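Local coordinates for nicotinate-nucleotide pyrophosphorylase (Francisella tularensis subsp. tularensis, PDB 3TQV) that catalyses the conversion of quinolinate and 5-phospho-alpha-D-ribose 1-diphosphate to nicotinate beta-D-ribonucleotide, with release of carbon dioxide and diphosphate, in NAD(+) biosynthesis, at the interface of chains A and B. Residues are numbered along the deposited sequence; one frame, centred on the assembly and turned at random. Chains: chain A/B, Nicotinate-nucleotide pyrophosphorylase.

Contact 1: the interface of chains A and B. Residues chain A 21, 25; chain B 21, 25.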
ATOM      1  N   ARG A  21     -16.552  -2.575  -5.164  1.00 24.84           N
ATOM      2  CA  ARG A  21     -15.966  -1.569  -6.038  1.00 26.60           C
ATOM      3  C   ARG A  21     -14.442  -1.724  -6.113  1.00 24.33           C
ATOM      4  O   ARG A  21     -13.840  -1.589  -7.182  1.00 29.72           O
ATOM      5  CB  ARG A  21     -16.363  -0.183  -5.535  1.00 30.07           C
ATOM      6  CG  ARG A  21     -15.707   0.978  -6.229  1.00 28.24           C
ATOM      7  CD  ARG A  21     -15.175   1.947  -5.180  1.00 30.17           C
ATOM      8  NE  ARG A  21     -16.140   2.978  -4.829  1.00 26.85           N
ATOM      9  CZ  ARG A  21     -15.988   3.829  -3.819  1.00 31.47           C
ATOM     10  NH1 ARG A  21     -14.918   3.763  -3.042  1.00 31.66           N
ATOM     11  NH2 ARG A  21     -16.915   4.744  -3.574  1.00 34.68           N
ATOM     12  N   GLU A  25     -12.483  -2.822  -9.699  1.00 19.90           N
ATOM     13  CA  GLU A  25     -11.443  -2.015 -10.334  1.00 27.53           C
ATOM     14  C   GLU A  25     -10.085  -2.731 -10.429  1.00 21.65           C
ATOM     15  O   GLU A  25      -9.336  -2.539 -11.389  1.00 17.85           O
ATOM     16  CB  GLU A  25     -11.323  -0.655  -9.639  1.00 23.32           C
ATOM     17  CG  GLU A  25     -12.418   0.333 -10.054  1.00 26.01           C
ATOM     18  CD  GLU A  25     -12.833   1.277  -8.930  1.00 36.81           C
ATOM     19  OE1 GLU A  25     -12.150   1.317  -7.882  1.00 44.19           O
ATOM     20  OE2 GLU A  25     -13.854   1.977  -9.086  1.00 32.12           O
TER
ATOM     21  N   ARG B  21     -10.595   9.177 -10.603  1.00 39.85           N
ATOM     22  CA  ARG B  21     -11.434   8.255  -9.843  1.00 37.96           C
ATOM     23  C   ARG B  21     -10.823   7.892  -8.495  1.00 37.29           C
ATOM     24  O   ARG B  21     -11.523   7.761  -7.494  1.00 33.56           O
ATOM     25  CB  ARG B  21     -11.685   6.983 -10.642  1.00 34.34           C
ATOM     26  CG  ARG B  21     -12.603   6.021  -9.952  1.00 31.60           C
ATOM     27  CD  ARG B  21     -12.079   4.621 -10.111  1.00 33.82           C
ATOM     28  NE  ARG B  21     -12.003   4.239 -11.516  1.00 35.84           N
ATOM     29  CZ  ARG B  21     -11.227   3.262 -11.980  1.00 37.53           C
ATOM     30  NH1 ARG B  21     -10.444   2.582 -11.152  1.00 45.59           N
ATOM     31  NH2 ARG B  21     -11.218   2.979 -13.275  1.00 40.41           N
ATOM     32  N   GLU B  25     -12.776   8.903  -4.910  1.00 24.60           N
ATOM     33  CA  GLU B  25     -13.018   7.892  -3.885  1.00 21.74           C
ATOM     34  C   GLU B  25     -12.228   8.133  -2.572  1.00 18.27           C
ATOM     35  O   GLU B  25     -12.715   7.835  -1.482  1.00 16.48           O
ATOM     36  CB  GLU B  25     -12.722   6.497  -4.450  1.00 12.51           C
ATOM     37  CG  GLU B  25     -13.765   5.990  -5.428  1.00 15.63           C
ATOM     38  CD  GLU B  25     -13.248   4.843  -6.299  1.00 24.73           C
ATOM     39  OE1 GLU B  25     -12.166   4.295  -5.983  1.00 24.54           O
ATOM     40  OE2 GLU B  25     -13.911   4.501  -7.311  1.00 21.81           O
TER
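The guanidinium of A:Arg21 lies with one face over the side chain of B:Glu25. Its plane is 3° from that of the B:Glu25 carboxylate, and the two flat groups stack. The methylene carbon CG of B:Glu25 sits over the centre of the guanidinium, 3.4 Å from its plane. The twin pair, A:Glu25 with B:Arg21, is turned a little more, with its planes 18° apart. The two carboxylates are also near parallel.

This is a helix-to-helix contact in the homodimer of a quinolinate phosphoribosyltransferase of the NadC family. Helix 16-31 of one chain meets helix 16-31 of the other, and the two-fold relation pairs each arginine with the glutamate of the partner. Together the four residues hide 211 Å² of surface. Each arginine side chain and the partner's glutamate run past each other in opposite directions. The glutamate oxygen therefore reaches the CD and NE end of the arginine, while its CG lies by the guanidinium carbon and NH1.

The salt bridges are long. NE of A:Arg21 is 3.7 Å from the carboxylate oxygen OE2 of B:Glu25. NE of B:Arg21 is 3.8 Å from OE2 of A:Glu25. Charge attraction and face-on packing probably carry the pairing, without a short end-on bond. On the twin side, CD of B:Arg21 lies 3.6 Å from CD of A:Glu25.

CG of A:Arg21 is anti to the backbone N (chi1 173°), and bends at chi2 and chi3 then carry the guanidinium over B:Glu25.

The two glutamates approach from opposite directions. OE2 of A:Glu25 is modelled 3.1 Å from OE2 of B:Glu25, a close approach that is doubtful at this resolution. The structure does not show protons.

Contact 2: the interface of chains A and B. Residues chain A 26, 29, 113, 148; chain B 144-147.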
ATOM      1  N   SER A  26      -9.779  -3.568  -9.443  1.00 19.03           N
ATOM      2  CA  SER A  26      -8.497  -4.262  -9.410  1.00 14.51           C
ATOM      3  C   SER A  26      -8.476  -5.423 -10.380  1.00 16.01           C
ATOM      4  O   SER A  26      -7.423  -5.762 -10.925  1.00 16.93           O
ATOM      5  CB  SER A  26      -8.150  -4.737  -7.996  1.00 16.74           C
ATOM      6  OG  SER A  26      -9.291  -5.223  -7.323  1.00 24.37           O
ATOM      7  N   GLU A  29      -8.210  -3.603 -13.880  1.00 21.89           N
ATOM      8  CA  GLU A  29      -6.875  -3.102 -14.138  1.00 22.78           C
ATOM      9  C   GLU A  29      -5.915  -4.236 -14.472  1.00 18.10           C
ATOM     10  O   GLU A  29      -4.879  -4.011 -15.107  1.00 23.64           O
ATOM     11  CB  GLU A  29      -6.351  -2.334 -12.923  1.00 22.34           C
ATOM     12  CG  GLU A  29      -5.803  -3.241 -11.820  1.00 18.57           C
ATOM     13  CD  GLU A  29      -5.374  -2.482 -10.591  1.00 19.01           C
ATOM     14  OE1 GLU A  29      -5.116  -3.135  -9.568  1.00 19.34           O
ATOM     15  OE2 GLU A  29      -5.291  -1.236 -10.642  1.00 21.79           O
ATOM     16  N   PHE A 113      -4.621  -8.840  -2.321  1.00 14.10           N
ATOM     17  CA  PHE A 113      -5.418  -8.360  -1.186  1.00 12.88           C
ATOM     18  C   PHE A 113      -4.962  -8.905   0.187  1.00 16.21           C
ATOM     19  O   PHE A 113      -4.721  -8.131   1.124  1.00 18.40           O
ATOM     20  CB  PHE A 113      -6.924  -8.581  -1.402  1.00 12.43           C
ATOM     21  CG  PHE A 113      -7.601  -7.484  -2.190  1.00 13.05           C
ATOM     22  CD1 PHE A 113      -8.006  -7.697  -3.500  1.00 10.48           C
ATOM     23  CD2 PHE A 113      -7.832  -6.240  -1.619  1.00 12.19           C
ATOM     24  CE1 PHE A 113      -8.635  -6.700  -4.219  1.00  8.84           C
ATOM     25  CE2 PHE A 113      -8.466  -5.234  -2.342  1.00 14.84           C
ATOM     26  CZ  PHE A 113      -8.857  -5.463  -3.646  1.00 13.54           C
ATOM     27  N   PHE A 148      -8.415   2.728   0.830  1.00 22.30           N
ATOM     28  CA  PHE A 148      -8.404   1.638   1.806  1.00 21.84           C
ATOM     29  C   PHE A 148      -8.581   2.136   3.228  1.00 24.87           C
ATOM     30  O   PHE A 148      -8.057   1.532   4.164  1.00 26.08           O
ATOM     31  CB  PHE A 148      -7.104   0.845   1.732  1.00 19.53           C
ATOM     32  CG  PHE A 148      -6.927   0.088   0.455  1.00 19.60           C
ATOM     33  CD1 PHE A 148      -7.165  -1.274   0.409  1.00 18.25           C
ATOM     34  CD2 PHE A 148      -6.503   0.732  -0.693  1.00 14.81           C
ATOM     35  CE1 PHE A 148      -6.997  -1.995  -0.762  1.00 15.50           C
ATOM     36  CE2 PHE A 148      -6.326   0.030  -1.866  1.00 12.53           C
ATOM     37  CZ  PHE A 148      -6.576  -1.346  -1.905  1.00 13.15           C
TER
ATOM     38  N   THR B 144       1.120  -5.718  -6.697  1.00 15.78           N
ATOM     39  CA  THR B 144       0.753  -4.328  -6.633  1.00 19.91           C
ATOM     40  C   THR B 144      -0.357  -4.109  -5.583  1.00 16.45           C
ATOM     41  O   THR B 144      -1.071  -5.058  -5.222  1.00 14.80           O
ATOM     42  CB  THR B 144       0.237  -3.958  -8.021  1.00 19.39           C
ATOM     43  OG1 THR B 144       1.185  -3.115  -8.681  1.00 23.91           O
ATOM     44  CG2 THR B 144      -1.124  -3.289  -7.951  1.00 19.42           C
ATOM     45  N   ILE B 145      -0.505  -2.877  -5.089  1.00 11.12           N
ATOM     46  CA  ILE B 145      -1.671  -2.540  -4.266  1.00 12.74           C
ATOM     47  C   ILE B 145      -2.925  -2.416  -5.135  1.00  8.34           C
ATOM     48  O   ILE B 145      -2.950  -1.647  -6.089  1.00 11.09           O
ATOM     49  CB  ILE B 145      -1.509  -1.225  -3.492  1.00  6.66           C
ATOM     50  CG1 ILE B 145      -0.129  -1.156  -2.836  1.00  8.21           C
ATOM     51  CG2 ILE B 145      -2.639  -1.109  -2.452  1.00  4.32           C
ATOM     52  CD1 ILE B 145       0.207  -2.400  -2.004  1.00  7.56           C
ATOM     53  N   PRO B 146      -3.971  -3.177  -4.806  1.00  8.15           N
ATOM     54  CA  PRO B 146      -5.127  -3.174  -5.694  1.00 14.61           C
ATOM     55  C   PRO B 146      -5.596  -1.757  -6.030  1.00 15.83           C
ATOM     56  O   PRO B 146      -5.679  -0.907  -5.141  1.00 12.57           O
ATOM     57  CB  PRO B 146      -6.166  -3.937  -4.878  1.00 10.16           C
ATOM     58  CG  PRO B 146      -5.339  -4.970  -4.161  1.00 11.67           C
ATOM     59  CD  PRO B 146      -4.094  -4.203  -3.759  1.00  8.94           C
ATOM     60  N   GLY B 147      -5.878  -1.520  -7.312  1.00  4.38           N
ATOM     61  CA  GLY B 147      -6.384  -0.247  -7.781  1.00  5.65           C
ATOM     62  C   GLY B 147      -5.273   0.717  -8.131  1.00  4.38           C
ATOM     63  O   GLY B 147      -5.519   1.806  -8.639  1.00  9.01           O
TER
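The side chain of A:Glu29 leaves helix 16-31 with CG between its backbone N and carbonyl carbon (chi1 81°). It is extended beyond CG, which brings its carboxylate to the backbone of B:Gly147. A:Phe148 has CG anti to its carbonyl carbon, which helps bring its ring edge up to B:Pro146.

The segment B:Thr144 to B:Gly147 is a loop of the NadC-family enzyme. It follows residues predicted to bind substrate and packs against the other subunit of the dimer. The backbone N of B:Gly147 donates a hydrogen bond to the carboxylate oxygen OE1 of A:Glu29, at 2.9 Å. The bond is fairly straight, 159° at the hydrogen. It meets OE1 on the syn side, tilted 31° out of the carboxylate plane.

B:Pro146 is the apolar centre of the patch. Its CG lies over the centre of one face of the A:Phe113 ring, 3.5 Å from the centroid, in a CH-pi contact. A:Phe113 belongs to helix 100-131. CB of A:Ser26 adds a contact to CB of B:Pro146, at 3.8 Å.

A:Phe148 crosses B:Pro146 at about a right angle. The carbonyl O of B:Pro146 lies in plane at the ring edge, 3.4 Å from CZ of A:Phe148. CG2 of B:Ile145 stands above the ring plane, on the CE2/CZ side, 3.9 Å from CE2 of A:Phe148.

The C-alpha centres of contact 1 and contact 2 are about 10 Å apart, within one two-fold interface. Helix 16-31 of chain A serves both. A:Glu25 in contact 1 is followed directly by A:Ser26 in contact 2, with A:Glu29 one turn further on. The helix thus faces its own counterpart at one place and a partner loop at the other. Contact 1 straddles the two-fold and contains both symmetric pairs; contact 2 recurs with the chains exchanged. The loop in contact 2 follows predicted substrate-binding residues, so dimer packing may help to shape the active site. The enzyme is a hexamer of three homodimers; A/B may be one.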